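Local structure of tyrocidine synthase 2 (Brevibacillus parabrevis, 6TA8) at residues P39-F44 against M88-E93; L281-G286 against P340-Q345; L285-K290 against R456-G461. The protein belongs to a family of large multidomain synthases, and the chain described here is its two-lobed condensation domain, built of mixed sheets wrapped by helices. All coordinates share one frame; numbering follows the deposited sequence.

Contact 1: P39-F44 against M88-E93; sequences PIQKWF and MVYKQE
Q41 on the helix and Y90 on the strand are the closest backbone positions of P39-F44 and M88-E93, yet their CA atoms stand 10.9 Å apart, a gap bridged by two long side chains reaching toward each other. The amide of Q41 meets the phenol of Y90 where NE2 comes 3.3 Å from OH. The angle is too poor for a hydrogen bond, so the two polar ends are merely neighbours. NE2 lies at the rim of the ring, near its plane, whereas the amide stands almost perpendicular to that ring, the planes being 89° apart. Q41 gets there by carrying CG beside its own backbone N (chi1 -75°) and then running out extended, which carries the amide to the hydroxyl.

What ties the two ends together is a shared third partner. The main-chain O of L165 accepts a hydrogen bond from Q41 NE2 and a weak one from Y90 OH, so one carbonyl is approached from two parts of the fold, firmly by Q41 and weakly by Y90. The other end of the amide is also used: Q41 OE1 takes the N-H of T38, just ahead of the helix, as in one half of a capping box. Glutamine suits this place because it can donate and accept at once, and tyrosine because its buried ring packs on Q99 and L139 while its hydroxyl can still reach the carbonyl.

L165 belongs to the HHLVVDG sequence, the HHxxxDG signature of condensation domains. Strand 88-91 is an outer strand of a small antiparallel sheet, bonded through V89 and K91 to strand 98-101, whose Q99 touches both Q41 and Y90. F201 of helix 201-212 also packs on Q41, and P39 rests against helices 201-212 and 359-365.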
ATOM      1  N   PRO A  39       2.211  13.963  -4.005  1.00 51.95           N
ATOM      2  CA  PRO A  39       2.518  13.308  -5.292  1.00 49.84           C
ATOM      3  C   PRO A  39       1.724  12.037  -5.543  1.00 42.07           C
ATOM      4  O   PRO A  39       1.260  11.820  -6.670  1.00 39.49           O
ATOM      5  CB  PRO A  39       4.022  13.023  -5.182  1.00 40.70           C
ATOM      6  CG  PRO A  39       4.530  14.083  -4.280  1.00 52.85           C
ATOM      7  CD  PRO A  39       3.438  14.332  -3.276  1.00 45.03           C
ATOM      8  N   ILE A  40       1.557  11.185  -4.530  1.00 40.58           N
ATOM      9  CA  ILE A  40       0.795   9.957  -4.730  1.00 37.46           C
ATOM     10  C   ILE A  40      -0.685  10.270  -4.913  1.00 45.54           C
ATOM     11  O   ILE A  40      -1.416   9.499  -5.549  1.00 42.35           O
ATOM     12  CB  ILE A  40       1.038   8.980  -3.563  1.00 36.42           C
ATOM     13  CG1 ILE A  40       0.518   7.584  -3.913  1.00 39.74           C
ATOM     14  CG2 ILE A  40       0.399   9.495  -2.281  1.00 35.52           C
ATOM     15  CD1 ILE A  40       1.103   7.012  -5.185  1.00 42.46           C
ATOM     16  N   GLN A  41      -1.149  11.401  -4.379  1.00 44.63           N
ATOM     17  CA  GLN A  41      -2.521  11.827  -4.624  1.00 38.09           C
ATOM     18  C   GLN A  41      -2.676  12.409  -6.022  1.00 45.20           C
ATOM     19  O   GLN A  41      -3.691  12.170  -6.688  1.00 44.67           O
ATOM     20  CB  GLN A  41      -2.950  12.841  -3.564  1.00 36.48           C
ATOM     21  CG  GLN A  41      -3.240  12.225  -2.205  1.00 31.46           C
ATOM     22  CD  GLN A  41      -3.475  13.266  -1.132  1.00 42.23           C
ATOM     23  OE1 GLN A  41      -2.986  14.393  -1.226  1.00 50.01           O
ATOM     24  NE2 GLN A  41      -4.227  12.896  -0.102  1.00 37.07           N
ATOM     25  N   LYS A  42      -1.681  13.172  -6.482  1.00 38.87           N
ATOM     26  CA  LYS A  42      -1.703  13.679  -7.851  1.00 42.00           C
ATOM     27  C   LYS A  42      -1.645  12.539  -8.858  1.00 43.28           C
ATOM     28  O   LYS A  42      -2.301  12.589  -9.905  1.00 49.89           O
ATOM     29  CB  LYS A  42      -0.537  14.643  -8.073  1.00 48.71           C
ATOM     30  CG  LYS A  42      -0.871  16.108  -7.850  1.00 46.06           C
ATOM     31  CD  LYS A  42       0.199  17.002  -8.460  1.00 46.24           C
ATOM     32  CE  LYS A  42      -0.203  18.467  -8.419  1.00 51.90           C
ATOM     33  NZ  LYS A  42      -0.165  19.014  -7.035  1.00 57.77           N
ATOM     34  N   TRP A  43      -0.857  11.503  -8.559  1.00 39.40           N
ATOM     35  CA  TRP A  43      -0.753  10.358  -9.458  1.00 38.91           C
ATOM     36  C   TRP A  43      -2.082   9.623  -9.588  1.00 40.60           C
ATOM     37  O   TRP A  43      -2.376   9.059 -10.648  1.00 40.57           O
ATOM     38  CB  TRP A  43       0.341   9.411  -8.960  1.00 37.38           C
ATOM     39  CG  TRP A  43       0.324   8.056  -9.597  1.00 38.69           C
ATOM     40  CD1 TRP A  43       0.958   7.683 -10.746  1.00 39.83           C
ATOM     41  CD2 TRP A  43      -0.350   6.888  -9.114  1.00 45.59           C
ATOM     42  NE1 TRP A  43       0.716   6.357 -11.011  1.00 45.13           N
ATOM     43  CE2 TRP A  43      -0.086   5.846 -10.024  1.00 46.33           C
ATOM     44  CE3 TRP A  43      -1.158   6.623  -8.002  1.00 45.95           C
ATOM     45  CZ2 TRP A  43      -0.597   4.561  -9.858  1.00 47.19           C
ATOM     46  CZ3 TRP A  43      -1.663   5.346  -7.838  1.00 40.96           C
ATOM     47  CH2 TRP A  43      -1.382   4.331  -8.761  1.00 39.70           C
ATOM     48  N   PHE A  44      -2.894   9.622  -8.530  1.00 40.39           N
ATOM     49  CA  PHE A  44      -4.184   8.941  -8.585  1.00 42.54           C
ATOM     50  C   PHE A  44      -5.149   9.657  -9.523  1.00 40.36           C
ATOM     51  O   PHE A  44      -5.868   9.012 -10.294  1.00 41.57           O
ATOM     52  CB  PHE A  44      -4.776   8.832  -7.179  1.00 38.22           C
ATOM     53  CG  PHE A  44      -6.196   8.339  -7.152  1.00 39.56           C
ATOM     54  CD1 PHE A  44      -6.478   6.987  -7.258  1.00 40.80           C
ATOM     55  CD2 PHE A  44      -7.251   9.228  -7.010  1.00 41.89           C
ATOM     56  CE1 PHE A  44      -7.783   6.532  -7.230  1.00 39.31           C
ATOM     57  CE2 PHE A  44      -8.559   8.779  -6.984  1.00 35.59           C
ATOM     58  CZ  PHE A  44      -8.824   7.428  -7.093  1.00 41.53           C
ATOM     59  N   MET A  88     -11.699  13.801   5.149  1.00 39.53           N
ATOM     60  CA  MET A  88     -11.358  14.492   3.916  1.00 40.16           C
ATOM     61  C   MET A  88     -12.441  14.307   2.858  1.00 44.07           C
ATOM     62  O   MET A  88     -13.098  13.265   2.785  1.00 39.80           O
ATOM     63  CB  MET A  88     -10.021  13.988   3.372  1.00 39.41           C
ATOM     64  CG  MET A  88      -9.312  14.958   2.440  1.00 47.78           C
ATOM     65  SD  MET A  88      -8.276  16.141   3.323  1.00 42.49           S
ATOM     66  CE  MET A  88      -7.338  15.036   4.371  1.00 38.41           C
ATOM     67  N   VAL A  89     -12.616  15.341   2.034  1.00 39.50           N
ATOM     68  CA  VAL A  89     -13.480  15.294   0.863  1.00 42.07           C
ATOM     69  C   VAL A  89     -12.736  15.940  -0.299  1.00 45.23           C
ATOM     70  O   VAL A  89     -11.819  16.742  -0.111  1.00 49.86           O
ATOM     71  CB  VAL A  89     -14.836  15.999   1.091  1.00 55.03           C
ATOM     72  CG1 VAL A  89     -15.699  15.196   2.055  1.00 39.79           C
ATOM     73  CG2 VAL A  89     -14.620  17.415   1.605  1.00 51.43           C
ATOM     74  N   TYR A  90     -13.142  15.579  -1.515  1.00 47.63           N
ATOM     75  CA  TYR A  90     -12.460  16.013  -2.729  1.00 46.78           C
ATOM     76  C   TYR A  90     -13.475  16.639  -3.674  1.00 54.12           C
ATOM     77  O   TYR A  90     -14.447  15.986  -4.061  1.00 53.52           O
ATOM     78  CB  TYR A  90     -11.747  14.839  -3.407  1.00 41.14           C
ATOM     79  CG  TYR A  90     -10.616  14.258  -2.587  1.00 44.23           C
ATOM     80  CD1 TYR A  90     -10.870  13.388  -1.534  1.00 36.91           C
ATOM     81  CD2 TYR A  90      -9.296  14.582  -2.865  1.00 40.06           C
ATOM     82  CE1 TYR A  90      -9.840  12.858  -0.781  1.00 44.65           C
ATOM     83  CE2 TYR A  90      -8.259  14.055  -2.118  1.00 33.27           C
ATOM     84  CZ  TYR A  90      -8.536  13.197  -1.076  1.00 44.90           C
ATOM     85  OH  TYR A  90      -7.506  12.672  -0.331  1.00 41.63           O
ATOM     86  N   LYS A  91     -13.242  17.891  -4.057  1.00 56.01           N
ATOM     87  CA  LYS A  91     -14.147  18.614  -4.934  1.00 52.92           C
ATOM     88  C   LYS A  91     -13.485  18.890  -6.277  1.00 60.29           C
ATOM     89  O   LYS A  91     -12.279  19.139  -6.355  1.00 60.85           O
ATOM     90  CB  LYS A  91     -14.599  19.926  -4.290  1.00 54.62           C
ATOM     91  CG  LYS A  91     -15.522  19.721  -3.103  1.00 61.05           C
ATOM     92  CD  LYS A  91     -15.784  21.016  -2.356  1.00 62.59           C
ATOM     93  CE  LYS A  91     -17.201  21.039  -1.801  1.00 67.65           C
ATOM     94  NZ  LYS A  91     -17.641  19.688  -1.351  1.00 54.88           N
ATOM     95  N   GLN A  92     -14.290  18.846  -7.338  1.00 60.63           N
ATOM     96  CA  GLN A  92     -13.783  19.059  -8.691  1.00 67.00           C
ATOM     97  C   GLN A  92     -14.251  20.400  -9.248  1.00 72.03           C
ATOM     98  O   GLN A  92     -15.012  20.445 -10.221  1.00 75.72           O
ATOM     99  CB  GLN A  92     -14.225  17.913  -9.607  1.00 65.17           C
ATOM    100  CG  GLN A  92     -13.393  17.750 -10.869  1.00 69.53           C
ATOM    101  CD  GLN A  92     -13.374  16.317 -11.360  1.00 70.96           C
ATOM    102  OE1 GLN A  92     -12.347  15.640 -11.294  1.00 64.33           O
ATOM    103  NE2 GLN A  92     -14.515  15.840 -11.841  1.00 75.31           N
ATOM    104  N   GLU A  93     -13.798  21.498  -8.649  1.00 76.33           N
ATOM    105  CA  GLU A  93     -14.216  22.831  -9.064  1.00 76.60           C
ATOM    106  C   GLU A  93     -13.328  23.334 -10.197  1.00 82.48           C
ATOM    107  O   GLU A  93     -12.098  23.246 -10.115  1.00 81.17           O
ATOM    108  CB  GLU A  93     -14.166  23.803  -7.884  1.00 73.46           C
ATOM    109  CG  GLU A  93     -14.783  23.257  -6.604  1.00 75.79           C
ATOM    110  CD  GLU A  93     -15.841  24.177  -6.025  1.00 79.00           C
ATOM    111  OE1 GLU A  93     -16.765  24.564  -6.770  1.00 79.70           O
ATOM    112  OE2 GLU A  93     -15.752  24.506  -4.823  1.00 69.92           O
TER

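Contact 2: L281-G286 against P340-Q345; sequences LLTALG and PYQIKQ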
ATOM      1  N   LEU A 281      14.243 -10.011  -1.112  1.00 56.99           N
ATOM      2  CA  LEU A 281      13.045 -10.207  -1.923  1.00 51.37           C
ATOM      3  C   LEU A 281      13.228  -9.676  -3.339  1.00 54.89           C
ATOM      4  O   LEU A 281      12.669 -10.242  -4.286  1.00 52.26           O
ATOM      5  CB  LEU A 281      11.843  -9.536  -1.259  1.00 54.70           C
ATOM      6  CG  LEU A 281      11.326 -10.191   0.023  1.00 56.41           C
ATOM      7  CD1 LEU A 281      10.065  -9.495   0.509  1.00 55.56           C
ATOM      8  CD2 LEU A 281      11.074 -11.674  -0.194  1.00 55.85           C
ATOM      9  N   LEU A 282      13.997  -8.598  -3.506  1.00 51.57           N
ATOM     10  CA  LEU A 282      14.221  -8.052  -4.840  1.00 53.71           C
ATOM     11  C   LEU A 282      15.301  -8.813  -5.596  1.00 57.92           C
ATOM     12  O   LEU A 282      15.275  -8.852  -6.832  1.00 55.69           O
ATOM     13  CB  LEU A 282      14.585  -6.569  -4.750  1.00 53.51           C
ATOM     14  CG  LEU A 282      13.440  -5.618  -4.390  1.00 53.04           C
ATOM     15  CD1 LEU A 282      13.905  -4.170  -4.444  1.00 52.09           C
ATOM     16  CD2 LEU A 282      12.249  -5.839  -5.310  1.00 45.22           C
ATOM     17  N   THR A 283      16.252  -9.418  -4.881  1.00 58.64           N
ATOM     18  CA  THR A 283      17.273 -10.227  -5.539  1.00 59.28           C
ATOM     19  C   THR A 283      16.659 -11.475  -6.159  1.00 52.42           C
ATOM     20  O   THR A 283      16.904 -11.784  -7.332  1.00 51.91           O
ATOM     21  CB  THR A 283      18.369 -10.604  -4.541  1.00 59.05           C
ATOM     22  OG1 THR A 283      18.940  -9.413  -3.985  1.00 58.19           O
ATOM     23  CG2 THR A 283      19.461 -11.411  -5.228  1.00 54.87           C
ATOM     24  N   ALA A 284      15.853 -12.207  -5.385  1.00 54.79           N
ATOM     25  CA  ALA A 284      15.152 -13.366  -5.923  1.00 55.58           C
ATOM     26  C   ALA A 284      14.133 -12.981  -6.986  1.00 49.69           C
ATOM     27  O   ALA A 284      13.797 -13.813  -7.834  1.00 61.26           O
ATOM     28  CB  ALA A 284      14.462 -14.135  -4.795  1.00 46.15           C
ATOM     29  N   LEU A 285      13.637 -11.741  -6.961  1.00 50.40           N
ATOM     30  CA  LEU A 285      12.696 -11.302  -7.986  1.00 49.87           C
ATOM     31  C   LEU A 285      13.397 -11.079  -9.320  1.00 53.38           C
ATOM     32  O   LEU A 285      12.862 -11.439 -10.375  1.00 53.17           O
ATOM     33  CB  LEU A 285      11.986 -10.026  -7.534  1.00 53.06           C
ATOM     34  CG  LEU A 285      10.992  -9.419  -8.525  1.00 43.76           C
ATOM     35  CD1 LEU A 285       9.895 -10.418  -8.861  1.00 51.17           C
ATOM     36  CD2 LEU A 285      10.403  -8.131  -7.973  1.00 38.27           C
ATOM     37  N   GLY A 286      14.591 -10.483  -9.294  1.00 56.02           N
ATOM     38  CA  GLY A 286      15.325 -10.268 -10.530  1.00 53.43           C
ATOM     39  C   GLY A 286      15.715 -11.566 -11.209  1.00 55.93           C
ATOM     40  O   GLY A 286      15.613 -11.695 -12.432  1.00 62.54           O
ATOM     41  N   PRO A 340      26.317 -14.810  -3.982  1.00 79.48           N
ATOM     42  CA  PRO A 340      26.953 -13.803  -3.114  1.00 78.05           C
ATOM     43  C   PRO A 340      27.171 -12.471  -3.814  1.00 77.89           C
ATOM     44  O   PRO A 340      26.842 -11.417  -3.256  1.00 74.92           O
ATOM     45  CB  PRO A 340      28.272 -14.476  -2.719  1.00 82.29           C
ATOM     46  CG  PRO A 340      27.959 -15.916  -2.731  1.00 79.02           C
ATOM     47  CD  PRO A 340      26.992 -16.119  -3.863  1.00 79.87           C
ATOM     48  N   TYR A 341      27.710 -12.491  -5.034  1.00 78.49           N
ATOM     49  CA  TYR A 341      27.877 -11.253  -5.788  1.00 76.98           C
ATOM     50  C   TYR A 341      26.534 -10.659  -6.192  1.00 72.77           C
ATOM     51  O   TYR A 341      26.422  -9.439  -6.355  1.00 70.95           O
ATOM     52  CB  TYR A 341      28.751 -11.510  -7.018  1.00 77.36           C
ATOM     53  CG  TYR A 341      28.744 -10.402  -8.048  1.00 77.10           C
ATOM     54  CD1 TYR A 341      29.461  -9.230  -7.843  1.00 77.71           C
ATOM     55  CD2 TYR A 341      28.029 -10.534  -9.232  1.00 81.76           C
ATOM     56  CE1 TYR A 341      29.461  -8.219  -8.785  1.00 80.85           C
ATOM     57  CE2 TYR A 341      28.023  -9.529 -10.180  1.00 80.85           C
ATOM     58  CZ  TYR A 341      28.740  -8.374  -9.952  1.00 77.32           C
ATOM     59  OH  TYR A 341      28.737  -7.370 -10.892  1.00 79.67           O
ATOM     60  N   GLN A 342      25.503 -11.497  -6.343  1.00 70.70           N
ATOM     61  CA  GLN A 342      24.190 -10.996  -6.735  1.00 66.57           C
ATOM     62  C   GLN A 342      23.515 -10.253  -5.589  1.00 65.11           C
ATOM     63  O   GLN A 342      22.946  -9.174  -5.792  1.00 63.89           O
ATOM     64  CB  GLN A 342      23.310 -12.151  -7.212  1.00 67.45           C
ATOM     65  CG  GLN A 342      22.031 -11.712  -7.904  1.00 60.48           C
ATOM     66  CD  GLN A 342      22.278 -11.195  -9.306  1.00 62.35           C
ATOM     67  OE1 GLN A 342      23.186 -11.653  -9.996  1.00 61.24           O
ATOM     68  NE2 GLN A 342      21.465 -10.236  -9.737  1.00 62.79           N
ATOM     69  N   ILE A 343      23.560 -10.817  -4.379  1.00 62.03           N
ATOM     70  CA  ILE A 343      22.940 -10.162  -3.231  1.00 64.22           C
ATOM     71  C   ILE A 343      23.664  -8.864  -2.898  1.00 66.74           C
ATOM     72  O   ILE A 343      23.030  -7.835  -2.638  1.00 68.55           O
ATOM     73  CB  ILE A 343      22.904 -11.118  -2.025  1.00 60.82           C
ATOM     74  CG1 ILE A 343      22.151 -12.399  -2.385  1.00 64.30           C
ATOM     75  CG2 ILE A 343      22.254 -10.443  -0.825  1.00 62.40           C
ATOM     76  CD1 ILE A 343      22.224 -13.468  -1.319  1.00 70.83           C
ATOM     77  N   LYS A 344      25.000  -8.883  -2.903  1.00 63.87           N
ATOM     78  CA  LYS A 344      25.749  -7.655  -2.660  1.00 68.33           C
ATOM     79  C   LYS A 344      25.500  -6.621  -3.751  1.00 61.45           C
ATOM     80  O   LYS A 344      25.546  -5.415  -3.482  1.00 61.92           O
ATOM     81  CB  LYS A 344      27.242  -7.956  -2.552  1.00 72.69           C
ATOM     82  CG  LYS A 344      27.602  -8.967  -1.475  1.00 80.01           C
ATOM     83  CD  LYS A 344      29.098  -9.223  -1.451  1.00 85.79           C
ATOM     84  CE  LYS A 344      29.489 -10.094  -0.273  1.00 86.80           C
ATOM     85  NZ  LYS A 344      30.912  -9.901   0.109  1.00 82.94           N
ATOM     86  N   GLN A 345      25.235  -7.068  -4.980  1.00 68.41           N
ATOM     87  CA  GLN A 345      24.932  -6.135  -6.061  1.00 67.30           C
ATOM     88  C   GLN A 345      23.626  -5.399  -5.793  1.00 66.60           C
ATOM     89  O   GLN A 345      23.548  -4.174  -5.934  1.00 73.82           O
ATOM     90  CB  GLN A 345      24.867  -6.885  -7.390  1.00 64.84           C
ATOM     91  CG  GLN A 345      24.131  -6.146  -8.491  1.00 68.60           C
ATOM     92  CD  GLN A 345      25.060  -5.328  -9.357  1.00 74.37           C
ATOM     93  OE1 GLN A 345      26.261  -5.593  -9.423  1.00 82.44           O
ATOM     94  NE2 GLN A 345      24.510  -4.327 -10.034  1.00 75.26           N
TER
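Nonpolar contact carries this meeting of two helices, and T283 is at its centre, pointing toward helix 339-351. Its methyl CG2 sits 3.7 Å from Q342 CG and 4.0 Å from I343 CG1, so one small group lies against two consecutive residues of the facing helix. The side chains of T283 and Q342 run past each other in opposite directions, while I343 crosses T283 at about a right angle. T283 owes this to a first torsion that sets CG2 anti to the backbone N. A short, branched residue suits the position, where the CA atoms of T283 and I343 come within 6.1 Å.

Polar groups are satisfied elsewhere. T283 OG1, on the other branch, bonds to the carbonyl O of D279 one turn back in its own helix, which lets a hydroxyl sit in a buried interface. Q342 lends only its aliphatic part: the chain bends at chi2 (75°) and NE2 finds the carbonyl O of D332, at the end of strand 325-332. No hydrogen bond links the segments themselves.

Beyond T283 the interface continues to T346, and L282 meets L350, while L281, L282 and L285 pack on F385 of strand 383-390. Helix 277-293 lies on the mixed sheet with helix 339-351 alongside it, consistent with the chloramphenicol acetyltransferase-like fold of condensation domains.

Contact 3: L285-K290 against R456-G461; sequences LGLAVK and RKHLLG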
ATOM      1  N   LEU A 285      13.637 -11.741  -6.961  1.00 50.40           N
ATOM      2  CA  LEU A 285      12.696 -11.302  -7.986  1.00 49.87           C
ATOM      3  C   LEU A 285      13.397 -11.079  -9.320  1.00 53.38           C
ATOM      4  O   LEU A 285      12.862 -11.439 -10.375  1.00 53.17           O
ATOM      5  CB  LEU A 285      11.986 -10.026  -7.534  1.00 53.06           C
ATOM      6  CG  LEU A 285      10.992  -9.419  -8.525  1.00 43.76           C
ATOM      7  CD1 LEU A 285       9.895 -10.418  -8.861  1.00 51.17           C
ATOM      8  CD2 LEU A 285      10.403  -8.131  -7.973  1.00 38.27           C
ATOM      9  N   GLY A 286      14.591 -10.483  -9.294  1.00 56.02           N
ATOM     10  CA  GLY A 286      15.325 -10.268 -10.530  1.00 53.43           C
ATOM     11  C   GLY A 286      15.715 -11.566 -11.209  1.00 55.93           C
ATOM     12  O   GLY A 286      15.613 -11.695 -12.432  1.00 62.54           O
ATOM     13  N   LEU A 287      16.164 -12.550 -10.425  1.00 53.16           N
ATOM     14  CA  LEU A 287      16.501 -13.849 -10.995  1.00 55.03           C
ATOM     15  C   LEU A 287      15.263 -14.578 -11.496  1.00 54.29           C
ATOM     16  O   LEU A 287      15.349 -15.354 -12.454  1.00 54.54           O
ATOM     17  CB  LEU A 287      17.232 -14.703  -9.961  1.00 58.03           C
ATOM     18  CG  LEU A 287      18.377 -14.021  -9.217  1.00 58.39           C
ATOM     19  CD1 LEU A 287      18.886 -14.923  -8.111  1.00 63.43           C
ATOM     20  CD2 LEU A 287      19.498 -13.650 -10.173  1.00 52.78           C
ATOM     21  N   ALA A 288      14.111 -14.348 -10.863  1.00 59.37           N
ATOM     22  CA  ALA A 288      12.876 -14.977 -11.316  1.00 52.47           C
ATOM     23  C   ALA A 288      12.488 -14.481 -12.703  1.00 51.49           C
ATOM     24  O   ALA A 288      12.170 -15.280 -13.591  1.00 58.96           O
ATOM     25  CB  ALA A 288      11.754 -14.713 -10.313  1.00 50.48           C
ATOM     26  N   VAL A 289      12.515 -13.162 -12.908  1.00 55.29           N
ATOM     27  CA  VAL A 289      12.206 -12.600 -14.221  1.00 52.54           C
ATOM     28  C   VAL A 289      13.223 -13.061 -15.256  1.00 58.49           C
ATOM     29  O   VAL A 289      12.891 -13.225 -16.437  1.00 60.34           O
ATOM     30  CB  VAL A 289      12.137 -11.061 -14.137  1.00 54.69           C
ATOM     31  CG1 VAL A 289      11.759 -10.461 -15.483  1.00 49.05           C
ATOM     32  CG2 VAL A 289      11.148 -10.631 -13.063  1.00 46.19           C
ATOM     33  N   LYS A 290      14.471 -13.287 -14.838  1.00 61.01           N
ATOM     34  CA  LYS A 290      15.490 -13.765 -15.766  1.00 62.01           C
ATOM     35  C   LYS A 290      15.180 -15.179 -16.244  1.00 56.45           C
ATOM     36  O   LYS A 290      15.250 -15.470 -17.442  1.00 60.37           O
ATOM     37  CB  LYS A 290      16.869 -13.707 -15.107  1.00 56.69           C
ATOM     38  CG  LYS A 290      17.991 -14.255 -15.972  1.00 56.55           C
ATOM     39  CD  LYS A 290      19.332 -14.160 -15.266  1.00 67.91           C
ATOM     40  CE  LYS A 290      20.443 -14.767 -16.108  1.00 69.14           C
ATOM     41  NZ  LYS A 290      20.578 -14.087 -17.425  1.00 67.14           N
ATOM     42  N   ARG A 456       9.987 -18.740  -6.130  1.00 51.01           N
ATOM     43  CA  ARG A 456      10.147 -19.525  -4.912  1.00 55.45           C
ATOM     44  C   ARG A 456      11.458 -20.304  -4.915  1.00 59.23           C
ATOM     45  O   ARG A 456      12.129 -20.398  -3.881  1.00 53.33           O
ATOM     46  CB  ARG A 456       8.960 -20.473  -4.738  1.00 48.68           C
ATOM     47  CG  ARG A 456       9.199 -21.591  -3.738  1.00 50.70           C
ATOM     48  CD  ARG A 456       7.892 -22.186  -3.253  1.00 53.53           C
ATOM     49  NE  ARG A 456       6.997 -22.513  -4.358  1.00 59.25           N
ATOM     50  CZ  ARG A 456       5.745 -22.928  -4.204  1.00 56.07           C
ATOM     51  NH1 ARG A 456       5.235 -23.066  -2.987  1.00 52.81           N
ATOM     52  NH2 ARG A 456       5.000 -23.204  -5.266  1.00 59.50           N
ATOM     53  N   LYS A 457      11.842 -20.863  -6.066  1.00 56.60           N
ATOM     54  CA  LYS A 457      13.081 -21.626  -6.153  1.00 55.05           C
ATOM     55  C   LYS A 457      14.318 -20.768  -5.930  1.00 57.69           C
ATOM     56  O   LYS A 457      15.404 -21.320  -5.723  1.00 59.64           O
ATOM     57  CB  LYS A 457      13.176 -22.331  -7.509  1.00 57.36           C
ATOM     58  CG  LYS A 457      13.598 -21.438  -8.664  1.00 59.39           C
ATOM     59  CD  LYS A 457      14.379 -22.227  -9.703  1.00 58.46           C
ATOM     60  CE  LYS A 457      14.567 -21.431 -10.986  1.00 63.29           C
ATOM     61  NZ  LYS A 457      13.299 -21.309 -11.760  1.00 55.50           N
ATOM     62  N   HIS A 458      14.186 -19.443  -5.968  1.00 58.50           N
ATOM     63  CA  HIS A 458      15.281 -18.543  -5.631  1.00 54.66           C
ATOM     64  C   HIS A 458      15.207 -18.028  -4.203  1.00 54.23           C
ATOM     65  O   HIS A 458      16.250 -17.751  -3.603  1.00 63.34           O
ATOM     66  CB  HIS A 458      15.311 -17.356  -6.599  1.00 48.47           C
ATOM     67  CG  HIS A 458      15.778 -17.712  -7.975  1.00 49.49           C
ATOM     68  ND1 HIS A 458      14.912 -17.906  -9.029  1.00 61.14           N
ATOM     69  CD2 HIS A 458      17.022 -17.917  -8.469  1.00 50.39           C
ATOM     70  CE1 HIS A 458      15.602 -18.210 -10.114  1.00 60.21           C
ATOM     71  NE2 HIS A 458      16.885 -18.223  -9.801  1.00 53.56           N
ATOM     72  N   LEU A 459      14.002 -17.891  -3.644  1.00 56.42           N
ATOM     73  CA  LEU A 459      13.876 -17.541  -2.234  1.00 52.76           C
ATOM     74  C   LEU A 459      14.415 -18.659  -1.350  1.00 52.73           C
ATOM     75  O   LEU A 459      15.154 -18.407  -0.390  1.00 62.67           O
ATOM     76  CB  LEU A 459      12.417 -17.242  -1.892  1.00 49.38           C
ATOM     77  CG  LEU A 459      11.875 -15.868  -2.287  1.00 52.40           C
ATOM     78  CD1 LEU A 459      10.391 -15.768  -1.966  1.00 53.75           C
ATOM     79  CD2 LEU A 459      12.653 -14.767  -1.588  1.00 58.14           C
ATOM     80  N   LEU A 460      14.054 -19.905  -1.661  1.00 58.04           N
ATOM     81  CA  LEU A 460      14.583 -21.039  -0.911  1.00 61.55           C
ATOM     82  C   LEU A 460      16.081 -21.200  -1.125  1.00 60.93           C
ATOM     83  O   LEU A 460      16.791 -21.649  -0.217  1.00 64.08           O
ATOM     84  CB  LEU A 460      13.849 -22.319  -1.310  1.00 56.53           C
ATOM     85  CG  LEU A 460      12.328 -22.301  -1.152  1.00 52.40           C
ATOM     86  CD1 LEU A 460      11.711 -23.545  -1.769  1.00 55.24           C
ATOM     87  CD2 LEU A 460      11.946 -22.177   0.314  1.00 54.51           C
ATOM     88  N   GLY A 461      16.581 -20.843  -2.309  1.00 61.94           N
ATOM     89  CA  GLY A 461      18.007 -20.937  -2.559  1.00 57.60           C
ATOM     90  C   GLY A 461      18.814 -19.904  -1.801  1.00 64.25           C
ATOM     91  O   GLY A 461      19.971 -20.152  -1.451  1.00 77.44           O
TER
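A CH-pi contact between L287 and H458 dominates here. CB of L287 lies over one face of the imidazole of H458, 3.6 Å from the ring centroid and only 16° off the ring normal. L287 CB is displaced toward the rim, 3.5 Å from H458 NE2. L287 CD1 comes obliquely past the rim, 3.5 Å from H458 CD2, so CB alone sits over the face. H458 reaches across because its CG stands beside the backbone N (chi1 -72°), which sends the ring toward helix 277-293. A flat ring suits a place where an aliphatic chain can lie on it and a polar edge remains for bonding.

No hydrogen bond joins the segments: A288 N is 4.1 Å from H458 ND1. ND1 is instead bonded to the carbonyl O of S454 in the preceding turn. That turn is kinked, the backbone N of H458 having no bond to it, so the side chain ties in where the main chain does not, and the bond helps fix the rotation of the ring.

The backbones come closest where A288 CA and H458 CA are 7.1 Å apart. At A288 a methyl side chain takes little space and lets L451 and Y455 of helix 445-466 settle against it. The H458 side chain also touches A284 and D291, contacts spread over about two turns of helix 277-293. L287 packs as well on L339 and Q342 of helix 339-351 and on A336 in the loop before it.

In the fold
Contact 1 closes first along the chain and stands apart from the others: its centre is 37 Å from that of contact 2 and 38 Å from that of contact 3, across the middle of the chain. Contacts 2 and 3 form one neighbourhood, their centres about 9 Å apart. They share L285 and G286 on helix 277-293, which meets helix 339-351 in contact 2 and helix 445-466 in contact 3. The groups also touch directly, A284 CB lying 3.8 Å from H458 CB. Helix 277-293 thus joins parts distant in sequence, while contact 1 links helix 39-46 to the small antiparallel sheet, all within one condensation domain.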